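Local coordinates for PRD-containing transcription regulator (Lactobacillus casei, PDB 3NUF), which probably regulates transcription through a PRD (PTS regulation domain), an all-helical module that in related regulators responds to the sugar phosphotransferase system, at residues T3-N8 with A39-I44; V32-K37 with D91-H96; V74-F79 with E104-S109; A80-K85 with H111-Q116. All blocks are in the same frame, centred on the assembly; numbering follows the deposited sequence.

The four contacts join pieces of one small helical domain. Interactions 1 and 2 share helix 25-41, and their centres lie about 10 Å apart. The leader that packs on the end of this helix also reaches Tyr34, where Pro4 CG meets Tyr34 CE1 at 3.6 Å. Interactions 3 and 4 share helix 104-115, with centres about 11 Å apart. Phe112 ties interaction 4 to interaction 2, because its CZ lies 3.9 Å from Val35 CG1. A polar tie joins interactions 1 and 4: Lys85 NZ is 2.7 Å from Ala42 O. Interactions 1 and 3 are separate, with nearest atoms about 8 Å apart. Ethanediol molecules, probably from crystallisation, sit at interactions 2 and 3.

Interaction 1 (T3-N8 with A39-I44); sequences TPLDAN and AAAAEI
Leu5 and Ala41 bring the two backbones closest, with CA atoms 5.3 Å apart. Residues 3-8 are an irregular leader that precedes helix 13-21. Residues 39-41 form the last turn of helix 25-41, which a Schellman motif ends. Its C-prime residue is Glu43, with positive phi. Ile44 N bonds back to Ala39 O at 2.9 Å, and Glu43 N to Ala40 O at 3.0 Å. Ala42 is the first residue to leave helical geometry.

The leader lies on the helix just before this ending. Leu5 carries most of the contact from its side. Its CG stands anti to the carbonyl carbon (chi1 -71°), 3.5 Å from Ala41 N. The two methyls then divide between neighbouring alanines. CD1 meets Ala40 CB at 3.7 Å, and CD2 lies against CA and CB of Ala41. The small alanines let the leucine branch come down on the helix backbone itself. This is apolar contact at the surface, and both segments keep some exposure. Nearby, Leu5 also bonds through its backbone to Lys37, one turn before Ala41 on helix 25-41. Pro4 packs on Tyr34, Lys37 and Leu38. The leader is thus fixed along the last turns of helix 25-41. At its upstream end the carbonyl of Thr3 rests on the methyl of Ala41, with Thr3 O 3.2 Å from Ala41 CB.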
loop_
_atom_site.group_PDB
_atom_site.type_symbol
_atom_site.label_atom_id
_atom_site.label_comp_id
_atom_site.label_asym_id
_atom_site.label_seq_id
_atom_site.Cartn_x
_atom_site.Cartn_y
_atom_site.Cartn_z
ATOM N N THR A 3 -9.393 -11.984 0.176
ATOM C CA THR A 3 -9.049 -12.206 1.563
ATOM C C THR A 3 -7.517 -12.299 1.674
ATOM O O THR A 3 -6.903 -13.091 0.939
ATOM C CB THR A 3 -9.682 -13.501 2.121
ATOM O OG1 THR A 3 -11.081 -13.541 1.750
ATOM C CG2 THR A 3 -9.474 -13.578 3.652
ATOM N N PRO A 4 -6.909 -11.505 2.577
ATOM C CA PRO A 4 -5.468 -11.629 2.733
ATOM C C PRO A 4 -5.116 -13.005 3.278
ATOM O O PRO A 4 -5.922 -13.624 3.961
ATOM C CB PRO A 4 -5.116 -10.527 3.755
ATOM C CG PRO A 4 -6.302 -9.558 3.706
ATOM C CD PRO A 4 -7.479 -10.444 3.441
ATOM N N LEU A 5 -3.921 -13.489 2.974
ATOM C CA LEU A 5 -3.421 -14.718 3.565
ATOM C C LEU A 5 -3.262 -14.575 5.084
ATOM O O LEU A 5 -3.080 -13.459 5.601
ATOM C CB LEU A 5 -2.050 -15.044 2.941
ATOM C CG LEU A 5 -1.993 -15.512 1.475
ATOM C CD1 LEU A 5 -0.630 -16.202 1.223
ATOM C CD2 LEU A 5 -3.118 -16.477 1.094
ATOM N N ASP A 6 -3.367 -15.696 5.797
ATOM C CA ASP A 6 -2.926 -15.767 7.195
ATOM C C ASP A 6 -1.418 -15.985 7.205
ATOM O O ASP A 6 -0.920 -16.856 6.483
ATOM C CB ASP A 6 -3.561 -16.949 7.943
ATOM C CG ASP A 6 -5.075 -16.870 8.008
ATOM O OD1 ASP A 6 -5.626 -15.755 8.103
ATOM O OD2 ASP A 6 -5.712 -17.943 7.979
ATOM N N ALA A 7 -0.703 -15.204 8.013
ATOM C CA ALA A 7 0.759 -15.302 8.074
ATOM C C ALA A 7 1.372 -14.469 9.215
ATOM O O ALA A 7 0.835 -13.419 9.603
ATOM C CB ALA A 7 1.363 -14.896 6.722
ATOM N N ASN A 8 2.496 -14.950 9.761
ATOM C CA ASN A 8 3.333 -14.138 10.650
ATOM C C ASN A 8 4.240 -13.321 9.735
ATOM O O ASN A 8 4.889 -13.864 8.843
ATOM C CB ASN A 8 4.171 -15.013 11.612
ATOM N N ALA A 39 -1.411 -8.973 -0.874
ATOM C CA ALA A 39 -0.635 -9.152 -2.109
ATOM C C ALA A 39 -0.244 -10.619 -2.259
ATOM O O ALA A 39 -0.384 -11.163 -3.356
ATOM C CB ALA A 39 0.621 -8.247 -2.083
ATOM N N ALA A 40 0.168 -11.252 -1.180
ATOM C CA ALA A 40 0.567 -12.687 -1.223
ATOM C C ALA A 40 -0.614 -13.567 -1.624
ATOM O O ALA A 40 -0.418 -14.527 -2.373
ATOM C CB ALA A 40 1.131 -13.100 0.107
ATOM N N ALA A 41 -1.825 -13.246 -1.174
ATOM C CA ALA A 41 -3.022 -14.003 -1.627
ATOM C C ALA A 41 -3.202 -13.873 -3.151
ATOM O O ALA A 41 -3.650 -14.823 -3.826
ATOM C CB ALA A 41 -4.272 -13.567 -0.865
ATOM N N ALA A 42 -2.868 -12.734 -3.731
ATOM C CA ALA A 42 -2.874 -12.468 -5.154
ATOM C C ALA A 42 -1.611 -12.891 -5.917
ATOM O O ALA A 42 -1.429 -12.531 -7.072
ATOM C CB ALA A 42 -3.151 -10.941 -5.372
ATOM N N GLU A 43 -0.729 -13.606 -5.222
ATOM C CA GLU A 43 0.541 -14.099 -5.764
ATOM C C GLU A 43 1.488 -13.004 -6.189
ATOM O O GLU A 43 2.217 -13.124 -7.175
ATOM C CB GLU A 43 0.301 -15.097 -6.917
ATOM C CG GLU A 43 -0.431 -16.375 -6.452
ATOM C CD GLU A 43 -0.724 -17.354 -7.613
ATOM O OE1 GLU A 43 0.081 -17.440 -8.566
ATOM O OE2 GLU A 43 -1.763 -18.030 -7.564
ATOM N N ILE A 44 1.485 -11.920 -5.403
ATOM C CA ILE A 44 2.398 -10.816 -5.576
ATOM C C ILE A 44 3.270 -10.696 -4.356
ATOM O O ILE A 44 2.768 -10.761 -3.223
ATOM C CB ILE A 44 1.619 -9.521 -5.718
ATOM C CG1 ILE A 44 0.731 -9.590 -6.956
ATOM C CG2 ILE A 44 2.553 -8.313 -5.778
ATOM C CD1 ILE A 44 -0.218 -8.502 -7.065
#

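Interaction 2 (V32-K37 with D91-H96); sequences VNYVIK and DQVVQH. With EDO (1,2-ethanediol), chain G.
Tyr34 and His96 stack face to face. Their ring centroids are 3.6 Å apart and the planes differ by only 5°. The two side chains come from facing helices, and Tyr34 CZ lies 3.5 Å from His96 CG, toward the rim of the imidazole. At the phenol end, Gln92 CG, anti to the backbone N (chi1 -176°), comes within 3.6 Å of Tyr34 OH. An ethanediol, probably from the crystallisation liquor, lies at the edges of both rings. Its O2 bonds to His96 ND1 at 3.1 Å. Its O1 lies near Tyr34 OH and Gln92 NE2, but both spacings are very short and their detail is doubtful. An alanine at Gln92 would probably leave the tyrosine hydroxyl without the CG packing beside it and open a gap at this end of the ring.

Beneath the stack, Val35 and Val93 cross at about a right angle, and Val35 CG2 touches Val93 CG1 at 3.9 Å. Val93 CG2 also reaches the ring edge at Tyr34 CE2. The axes of segments 32-37 and 91-96 run nearly antiparallel (154°), 11.2 Å apart at closest approach. Helix 104-115 adds Phe112 against Val35 and Leu108 against Val93, while Leu58 of helix 48-67 packs on Val35, so the valines face the bundle interior.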
loop_
_atom_site.group_PDB
_atom_site.type_symbol
_atom_site.label_atom_id
_atom_site.label_comp_id
_atom_site.label_asym_id
_atom_site.label_seq_id
_atom_site.Cartn_x
_atom_site.Cartn_y
_atom_site.Cartn_z
ATOM N N VAL A 32 0.954 -2.371 6.969
ATOM C CA VAL A 32 1.968 -3.052 6.173
ATOM C C VAL A 32 1.748 -4.559 6.159
ATOM O O VAL A 32 1.806 -5.210 5.095
ATOM C CB VAL A 32 3.377 -2.694 6.705
ATOM C CG1 VAL A 32 4.446 -3.518 5.981
ATOM C CG2 VAL A 32 3.655 -1.255 6.485
ATOM N N ASN A 33 1.512 -5.164 7.326
ATOM C CA ASN A 33 1.229 -6.567 7.378
ATOM C C ASN A 33 0.046 -6.954 6.481
ATOM O O ASN A 33 0.067 -7.952 5.759
ATOM C CB ASN A 33 0.875 -7.008 8.797
ATOM C CG ASN A 33 2.034 -6.997 9.772
ATOM O OD1 ASN A 33 3.164 -6.892 9.403
ATOM N ND2 ASN A 33 1.692 -7.122 11.056
ATOM N N TYR A 34 -1.049 -6.161 6.577
ATOM C CA TYR A 34 -2.258 -6.400 5.782
ATOM C C TYR A 34 -1.950 -6.388 4.287
ATOM O O TYR A 34 -2.376 -7.279 3.521
ATOM C CB TYR A 34 -3.341 -5.380 6.137
ATOM C CG TYR A 34 -4.522 -5.337 5.221
ATOM C CD1 TYR A 34 -5.604 -6.160 5.437
ATOM C CD2 TYR A 34 -4.577 -4.462 4.147
ATOM C CE1 TYR A 34 -6.695 -6.113 4.611
ATOM C CE2 TYR A 34 -5.655 -4.446 3.296
ATOM C CZ TYR A 34 -6.693 -5.268 3.560
ATOM O OH TYR A 34 -7.812 -5.242 2.728
ATOM N N VAL A 35 -1.207 -5.381 3.856
ATOM C CA VAL A 35 -0.877 -5.257 2.425
ATOM C C VAL A 35 0.002 -6.431 1.932
ATOM O O VAL A 35 -0.233 -6.988 0.849
ATOM C CB VAL A 35 -0.288 -3.933 2.079
ATOM C CG1 VAL A 35 0.113 -3.879 0.604
ATOM C CG2 VAL A 35 -1.308 -2.822 2.348
ATOM N N ILE A 36 0.981 -6.820 2.739
ATOM C CA ILE A 36 1.853 -7.952 2.385
ATOM C C ILE A 36 0.995 -9.209 2.223
ATOM O O ILE A 36 1.121 -9.961 1.247
ATOM C CB ILE A 36 2.940 -8.155 3.438
ATOM C CG1 ILE A 36 3.973 -7.040 3.349
ATOM C CG2 ILE A 36 3.604 -9.525 3.234
ATOM C CD1 ILE A 36 4.997 -7.017 4.506
ATOM N N LYS A 37 0.114 -9.456 3.166
ATOM C CA LYS A 37 -0.769 -10.642 3.109
ATOM C C LYS A 37 -1.784 -10.630 1.989
ATOM O O LYS A 37 -2.095 -11.654 1.356
ATOM C CB LYS A 37 -1.424 -10.824 4.443
ATOM C CG LYS A 37 -0.426 -11.249 5.538
ATOM C CD LYS A 37 -1.103 -11.424 6.891
ATOM C CE LYS A 37 -1.383 -10.157 7.636
ATOM N NZ LYS A 37 -1.912 -10.425 9.057
ATOM N N ASP A 91 -7.476 -0.439 -4.728
ATOM C CA ASP A 91 -8.777 0.017 -4.257
ATOM C C ASP A 91 -9.156 -0.657 -2.936
ATOM O O ASP A 91 -9.662 -0.002 -2.027
ATOM C CB ASP A 91 -9.844 -0.281 -5.326
ATOM C CG ASP A 91 -11.199 0.231 -4.945
ATOM O OD1 ASP A 91 -11.424 1.417 -5.098
ATOM O OD2 ASP A 91 -12.038 -0.541 -4.496
ATOM N N GLN A 92 -8.899 -1.948 -2.823
ATOM C CA GLN A 92 -9.219 -2.661 -1.589
ATOM C C GLN A 92 -8.437 -2.066 -0.433
ATOM O O GLN A 92 -8.983 -1.882 0.668
ATOM C CB GLN A 92 -8.883 -4.138 -1.728
ATOM C CG GLN A 92 -9.290 -4.921 -0.516
ATOM C CD GLN A 92 -9.263 -6.422 -0.714
ATOM O OE1 GLN A 92 -9.150 -6.923 -1.828
ATOM N NE2 GLN A 92 -9.385 -7.145 0.394
ATOM N N VAL A 93 -7.164 -1.754 -0.631
ATOM C CA VAL A 93 -6.356 -1.171 0.453
ATOM C C VAL A 93 -6.853 0.191 0.885
ATOM O O VAL A 93 -7.028 0.479 2.074
ATOM C CB VAL A 93 -4.899 -1.074 0.064
ATOM C CG1 VAL A 93 -4.025 -0.340 1.161
ATOM C CG2 VAL A 93 -4.293 -2.446 -0.157
ATOM N N VAL A 94 -7.160 1.020 -0.102
ATOM C CA VAL A 94 -7.688 2.388 0.190
ATOM C C VAL A 94 -8.974 2.297 1.000
ATOM O O VAL A 94 -9.131 2.987 2.011
ATOM C CB VAL A 94 -7.945 3.118 -1.109
ATOM C CG1 VAL A 94 -8.714 4.462 -0.861
ATOM C CG2 VAL A 94 -6.617 3.373 -1.864
ATOM N N GLN A 95 -9.894 1.439 0.596
ATOM C CA GLN A 95 -11.130 1.264 1.304
ATOM C C GLN A 95 -10.964 0.684 2.679
ATOM O O GLN A 95 -11.716 1.029 3.589
ATOM C CB GLN A 95 -12.123 0.500 0.442
ATOM C CG GLN A 95 -12.470 1.184 -0.880
ATOM C CD GLN A 95 -12.981 2.591 -0.711
ATOM O OE1 GLN A 95 -12.436 3.578 -1.279
ATOM N NE2 GLN A 95 -13.983 2.721 0.055
ATOM N N HIS A 96 -10.041 -0.233 2.804
ATOM C CA HIS A 96 -9.695 -0.813 4.099
ATOM C C HIS A 96 -9.189 0.214 5.083
ATOM O O HIS A 96 -9.633 0.200 6.231
ATOM C CB HIS A 96 -8.628 -1.935 3.919
ATOM C CG HIS A 96 -8.020 -2.416 5.193
ATOM N ND1 HIS A 96 -8.662 -3.314 6.009
ATOM C CD2 HIS A 96 -6.845 -2.124 5.784
ATOM C CE1 HIS A 96 -7.871 -3.572 7.049
ATOM N NE2 HIS A 96 -6.779 -2.839 6.955
HETATM C C1 EDO G . -10.266 -6.513 4.071
HETATM O O1 EDO G . -9.574 -6.731 2.839
HETATM C C2 EDO G . -11.356 -5.510 3.811
HETATM O O2 EDO G . -11.198 -4.396 4.700
#

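Interaction 3 (V74-F79 with E104-S109); sequences VDPTMF and EKYVLS. With EDO (1,2-ethanediol), chain C.
Tyr106 O, against which Phe79 rests, is held from within its own helix. Ser109 OG donates to it at 2.7 Å, in the carbonyl plane and on a lone pair. Ser109 N adds a weak bond. Phe79 CE2 approaches the same oxygen to 3.3 Å.

The aromatic ring of Phe79 lies with one face on Tyr106 CB. This CH-pi contact is almost exactly centred: CB is 3.5 Å from the ring centroid and 2° off the normal. The tyrosine and phenylalanine rings themselves meet obliquely. Beyond CB, the Tyr106 ring lies between Pro76 on one face and Lys105 CG on the other. Pro76 CG touches Tyr106 CE2 at 3.6 Å, and Pro76 CB makes an off-centre CH-pi contact. Val74 CG2 completes the patch at Tyr106 CB. Phe79 CZ also reaches Val107 CG2.

The segment 74-79 is shaped by an Asx turn, in which Thr77 N bonds to Asp75 OD1 at 3.0 Å from above the carboxylate plane. It overlaps a short 3-10 turn at 76-78.

The contact lays the connection between helix 48-67 and helix 84-97 over the start of helix 104-115. Behind it, Ser109 touches Leu87 of helix 84-97, and Val107 touches His57 of helix 48-67.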
loop_
_atom_site.group_PDB
_atom_site.type_symbol
_atom_site.label_atom_id
_atom_site.label_comp_id
_atom_site.label_asym_id
_atom_site.label_seq_id
_atom_site.Cartn_x
_atom_site.Cartn_y
_atom_site.Cartn_z
ATOM N N VAL A 74 -3.887 14.086 -8.992
ATOM C CA VAL A 74 -3.655 12.897 -9.828
ATOM C C VAL A 74 -4.522 12.982 -11.094
ATOM O O VAL A 74 -5.628 13.556 -11.065
ATOM C CB VAL A 74 -3.907 11.603 -9.038
ATOM C CG1 VAL A 74 -5.347 11.472 -8.619
ATOM C CG2 VAL A 74 -3.434 10.389 -9.786
ATOM N N ASP A 75 -3.983 12.497 -12.193
ATOM C CA ASP A 75 -4.707 12.442 -13.470
ATOM C C ASP A 75 -4.961 10.949 -13.797
ATOM O O ASP A 75 -4.050 10.240 -14.196
ATOM C CB ASP A 75 -3.941 13.085 -14.609
ATOM C CG ASP A 75 -4.674 12.994 -15.923
ATOM O OD1 ASP A 75 -5.697 12.301 -16.068
ATOM O OD2 ASP A 75 -4.068 13.530 -16.885
ATOM N N PRO A 76 -6.180 10.483 -13.543
ATOM C CA PRO A 76 -6.465 9.049 -13.730
ATOM C C PRO A 76 -6.144 8.511 -15.104
ATOM O O PRO A 76 -5.808 7.314 -15.213
ATOM C CB PRO A 76 -7.964 8.947 -13.435
ATOM C CG PRO A 76 -8.200 10.045 -12.451
ATOM C CD PRO A 76 -7.299 11.165 -12.901
ATOM N N THR A 77 -6.180 9.343 -16.151
ATOM C CA THR A 77 -5.887 8.848 -17.486
ATOM C C THR A 77 -4.496 8.347 -17.611
ATOM O O THR A 77 -4.242 7.480 -18.447
ATOM C CB THR A 77 -6.174 9.839 -18.596
ATOM O OG1 THR A 77 -5.286 10.948 -18.497
ATOM C CG2 THR A 77 -7.613 10.242 -18.543
HETATM N N MSE A 78 -3.565 8.835 -16.798
HETATM C CA MSE A 78 -2.211 8.351 -16.826
HETATM C C MSE A 78 -2.092 6.906 -16.402
HETATM O O MSE A 78 -1.009 6.295 -16.562
HETATM C CB MSE A 78 -1.294 9.170 -15.927
HETATM C CG MSE A 78 -1.205 10.636 -16.358
HETATM SE SE MSE A 78 0.080 11.637 -15.371
HETATM C CE MSE A 78 -0.348 13.475 -15.899
ATOM N N PHE A 79 -3.149 6.349 -15.801
ATOM C CA PHE A 79 -3.093 4.975 -15.240
ATOM C C PHE A 79 -3.924 4.013 -16.075
ATOM O O PHE A 79 -4.212 2.922 -15.651
ATOM C CB PHE A 79 -3.571 5.044 -13.758
ATOM C CG PHE A 79 -2.716 5.893 -12.897
ATOM C CD1 PHE A 79 -2.914 7.269 -12.843
ATOM C CD2 PHE A 79 -1.726 5.345 -12.086
ATOM C CE1 PHE A 79 -2.090 8.086 -12.066
ATOM C CE2 PHE A 79 -0.913 6.161 -11.303
ATOM C CZ PHE A 79 -1.077 7.523 -11.314
ATOM N N GLU A 104 -6.864 7.713 -4.420
ATOM C CA GLU A 104 -5.644 7.260 -3.806
ATOM C C GLU A 104 -5.211 5.935 -4.460
ATOM O O GLU A 104 -4.018 5.586 -4.428
ATOM C CB GLU A 104 -5.796 7.041 -2.331
ATOM C CG GLU A 104 -6.009 8.269 -1.481
ATOM C CD GLU A 104 -4.743 9.014 -1.045
ATOM O OE1 GLU A 104 -3.590 8.513 -1.222
ATOM O OE2 GLU A 104 -4.932 10.119 -0.479
ATOM N N LYS A 105 -6.143 5.173 -5.032
ATOM C CA LYS A 105 -5.769 3.892 -5.608
ATOM C C LYS A 105 -4.754 4.015 -6.726
ATOM O O LYS A 105 -4.034 3.042 -6.987
ATOM C CB LYS A 105 -7.008 3.131 -6.085
ATOM C CG LYS A 105 -7.681 3.680 -7.305
ATOM C CD LYS A 105 -8.959 2.927 -7.680
ATOM C CE LYS A 105 -9.665 3.547 -8.819
ATOM N NZ LYS A 105 -10.902 2.757 -9.275
ATOM N N TYR A 106 -4.737 5.114 -7.461
ATOM C CA TYR A 106 -3.868 5.162 -8.660
ATOM C C TYR A 106 -2.401 5.085 -8.345
ATOM O O TYR A 106 -1.677 4.188 -8.815
ATOM C CB TYR A 106 -4.253 6.368 -9.522
ATOM C CG TYR A 106 -5.672 6.343 -10.026
ATOM C CD1 TYR A 106 -6.090 5.309 -10.841
ATOM C CD2 TYR A 106 -6.604 7.328 -9.675
ATOM C CE1 TYR A 106 -7.384 5.271 -11.273
ATOM C CE2 TYR A 106 -7.890 7.284 -10.099
ATOM C CZ TYR A 106 -8.299 6.253 -10.883
ATOM O OH TYR A 106 -9.606 6.174 -11.308
ATOM N N VAL A 107 -1.918 5.971 -7.507
ATOM C CA VAL A 107 -0.485 5.945 -7.160
ATOM C C VAL A 107 -0.157 4.623 -6.451
ATOM O O VAL A 107 0.880 4.008 -6.718
ATOM C CB VAL A 107 -0.078 7.150 -6.346
ATOM C CG1 VAL A 107 1.296 6.983 -5.681
ATOM C CG2 VAL A 107 -0.076 8.375 -7.251
ATOM N N LEU A 108 -1.035 4.154 -5.561
ATOM C CA LEU A 108 -0.777 2.876 -4.874
ATOM C C LEU A 108 -0.701 1.713 -5.851
ATOM O O LEU A 108 0.149 0.824 -5.698
ATOM C CB LEU A 108 -1.811 2.620 -3.790
ATOM C CG LEU A 108 -1.672 1.267 -3.065
ATOM C CD1 LEU A 108 -0.332 1.123 -2.356
ATOM C CD2 LEU A 108 -2.825 1.071 -2.077
ATOM N N SER A 109 -1.497 1.720 -6.914
ATOM C CA SER A 109 -1.465 0.625 -7.882
ATOM C C SER A 109 -0.105 0.404 -8.515
ATOM O O SER A 109 0.223 -0.743 -8.858
ATOM C CB SER A 109 -2.564 0.826 -8.935
ATOM O OG SER A 109 -2.209 1.777 -9.905
HETATM C C1 EDO C . -5.262 14.339 -19.218
HETATM O O1 EDO C . -5.987 13.349 -18.576
HETATM C C2 EDO C . -5.827 15.625 -18.742
HETATM O O2 EDO C . -6.543 16.292 -19.787
#

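Interaction 4 (A80-K85 with H111-Q116)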
loop_
_atom_site.group_PDB
_atom_site.type_symbol
_atom_site.label_atom_id
_atom_site.label_comp_id
_atom_site.label_asym_id
_atom_site.label_seq_id
_atom_site.Cartn_x
_atom_site.Cartn_y
_atom_site.Cartn_z
ATOM N N ALA A 80 -4.285 4.425 -17.296
ATOM C CA ALA A 80 -5.152 3.638 -18.160
ATOM C C ALA A 80 -4.585 2.268 -18.415
ATOM O O ALA A 80 -5.371 1.338 -18.578
ATOM C CB ALA A 80 -5.284 4.370 -19.530
ATOM N N GLU A 81 -3.292 2.119 -18.512
ATOM C CA GLU A 81 -2.703 0.809 -18.819
ATOM C C GLU A 81 -2.163 0.009 -17.630
ATOM O O GLU A 81 -1.572 -1.053 -17.780
ATOM C CB GLU A 81 -1.717 0.984 -19.969
ATOM C CG GLU A 81 -2.485 1.381 -21.332
ATOM C CD GLU A 81 -3.562 0.356 -21.790
ATOM O OE1 GLU A 81 -3.180 -0.822 -22.003
ATOM O OE2 GLU A 81 -4.768 0.728 -21.943
ATOM N N VAL A 82 -2.474 0.456 -16.422
ATOM C CA VAL A 82 -2.218 -0.363 -15.220
ATOM C C VAL A 82 -3.158 -1.553 -15.186
ATOM O O VAL A 82 -4.321 -1.440 -15.485
ATOM C CB VAL A 82 -2.385 0.479 -13.936
ATOM C CG1 VAL A 82 -2.200 -0.384 -12.720
ATOM C CG2 VAL A 82 -1.428 1.639 -13.950
ATOM N N SER A 83 -2.653 -2.729 -14.853
ATOM C CA SER A 83 -3.497 -3.898 -14.855
ATOM C C SER A 83 -4.641 -3.772 -13.873
ATOM O O SER A 83 -4.509 -3.188 -12.783
ATOM C CB SER A 83 -2.696 -5.140 -14.511
ATOM O OG SER A 83 -2.269 -5.232 -13.134
ATOM N N GLN A 84 -5.758 -4.381 -14.223
ATOM C CA GLN A 84 -6.916 -4.337 -13.371
ATOM C C GLN A 84 -6.628 -4.934 -11.999
ATOM O O GLN A 84 -7.153 -4.471 -10.981
ATOM C CB GLN A 84 -8.105 -5.041 -14.030
ATOM C CG GLN A 84 -9.401 -4.691 -13.366
ATOM C CD GLN A 84 -9.728 -3.272 -13.602
ATOM O OE1 GLN A 84 -9.791 -2.843 -14.760
ATOM N NE2 GLN A 84 -9.907 -2.509 -12.554
ATOM N N LYS A 85 -5.829 -5.990 -11.946
ATOM C CA LYS A 85 -5.507 -6.689 -10.697
ATOM C C LYS A 85 -4.822 -5.704 -9.752
ATOM O O LYS A 85 -5.189 -5.608 -8.562
ATOM C CB LYS A 85 -4.644 -7.888 -10.978
ATOM C CG LYS A 85 -4.237 -8.646 -9.756
ATOM C CD LYS A 85 -3.490 -9.935 -10.218
ATOM C CE LYS A 85 -3.035 -10.709 -9.047
ATOM N NZ LYS A 85 -2.465 -12.006 -9.509
ATOM N N HIS A 111 2.773 0.434 -7.119
ATOM C CA HIS A 111 3.570 -0.417 -6.263
ATOM C C HIS A 111 3.260 -1.867 -6.564
ATOM O O HIS A 111 4.143 -2.685 -6.648
ATOM C CB HIS A 111 3.312 -0.072 -4.820
ATOM C CG HIS A 111 3.775 1.282 -4.433
ATOM N ND1 HIS A 111 4.900 1.495 -3.676
ATOM C CD2 HIS A 111 3.213 2.502 -4.626
ATOM C CE1 HIS A 111 5.052 2.796 -3.487
ATOM N NE2 HIS A 111 4.049 3.439 -4.054
ATOM N N PHE A 112 1.991 -2.228 -6.681
ATOM C CA PHE A 112 1.600 -3.589 -7.016
ATOM C C PHE A 112 2.061 -3.920 -8.437
ATOM O O PHE A 112 2.481 -5.056 -8.691
ATOM C CB PHE A 112 0.076 -3.772 -6.926
ATOM C CG PHE A 112 -0.468 -3.738 -5.551
ATOM C CD1 PHE A 112 -0.299 -4.802 -4.705
ATOM C CD2 PHE A 112 -1.218 -2.682 -5.095
ATOM C CE1 PHE A 112 -0.816 -4.783 -3.408
ATOM C CE2 PHE A 112 -1.730 -2.644 -3.804
ATOM C CZ PHE A 112 -1.502 -3.638 -2.940
ATOM N N GLU A 113 1.959 -2.996 -9.384
ATOM C CA GLU A 113 2.362 -3.242 -10.758
ATOM C C GLU A 113 3.875 -3.515 -10.822
ATOM O O GLU A 113 4.314 -4.461 -11.521
ATOM C CB GLU A 113 1.937 -2.041 -11.604
ATOM C CG GLU A 113 1.812 -2.280 -13.113
ATOM C CD GLU A 113 0.568 -3.040 -13.526
ATOM O OE1 GLU A 113 -0.036 -3.779 -12.711
ATOM O OE2 GLU A 113 0.204 -2.987 -14.738
ATOM N N ALA A 114 4.666 -2.710 -10.127
ATOM C CA ALA A 114 6.120 -2.906 -10.085
ATOM C C ALA A 114 6.483 -4.252 -9.448
ATOM O O ALA A 114 7.434 -4.931 -9.916
ATOM C CB ALA A 114 6.779 -1.748 -9.378
ATOM N N ALA A 115 5.800 -4.660 -8.404
ATOM C CA ALA A 115 6.100 -5.925 -7.745
ATOM C C ALA A 115 5.831 -7.148 -8.623
ATOM O O ALA A 115 6.396 -8.201 -8.375
ATOM C CB ALA A 115 5.366 -6.048 -6.408
ATOM N N GLN A 116 4.963 -7.013 -9.624
ATOM C CA GLN A 116 4.648 -8.065 -10.604
ATOM C C GLN A 116 5.566 -7.977 -11.813
ATOM O O GLN A 116 5.434 -8.784 -12.726
ATOM C CB GLN A 116 3.205 -7.899 -11.073
ATOM C CG GLN A 116 2.245 -8.347 -10.058
ATOM C CD GLN A 116 0.854 -7.992 -10.413
ATOM O OE1 GLN A 116 0.123 -8.823 -10.962
ATOM N NE2 GLN A 116 0.432 -6.769 -10.083
HETATM O O HOH W 1 -1.701 -7.958 -12.767
HETATM O O HOH W 2 0.044 -11.438 -10.858
#
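Ser83 and Glu113 form the tight half of this contact. Ser83 N donates to Glu113 OE2 at 2.9 Å, from above the carboxylate plane. Ser83 OG donates to Glu113 OE1 at 2.7 Å, on the syn lone pair. The two bonds, together with a hydrogen bond between OE1 and Ser86 OG, fix the buried carboxylate's rotation. A bend at chi2 (76°) places Glu113 CD, on which Val82 CG1 packs at 3.9 Å. An alanine at Glu113 would probably leave Ser83 N and Ser83 OG without these acceptors, and Ser86 OG without its bond to the carboxylate.

The other half is looser and watery. Lys85 CD comes no nearer than 3.9 Å to Gln116 OE1. One water donates to both Gln116 OE1 and Ser83 OG. A second joins Gln116 OE1 to Lys85 NZ, which also bonds to Ala42 O. The amide is held by its own NE2: Gln116 NE2 donates to Phe112 O at 3.0 Å (172°), from above the carbonyl plane.

Ser83 is the N-cap of helix 84-97, its side chain capping a backbone N in the first turn. The carboxylate beside this helix start would probably be favoured as an anion. The arrangement is an N-capped helix start pinned to the end of helix 104-115.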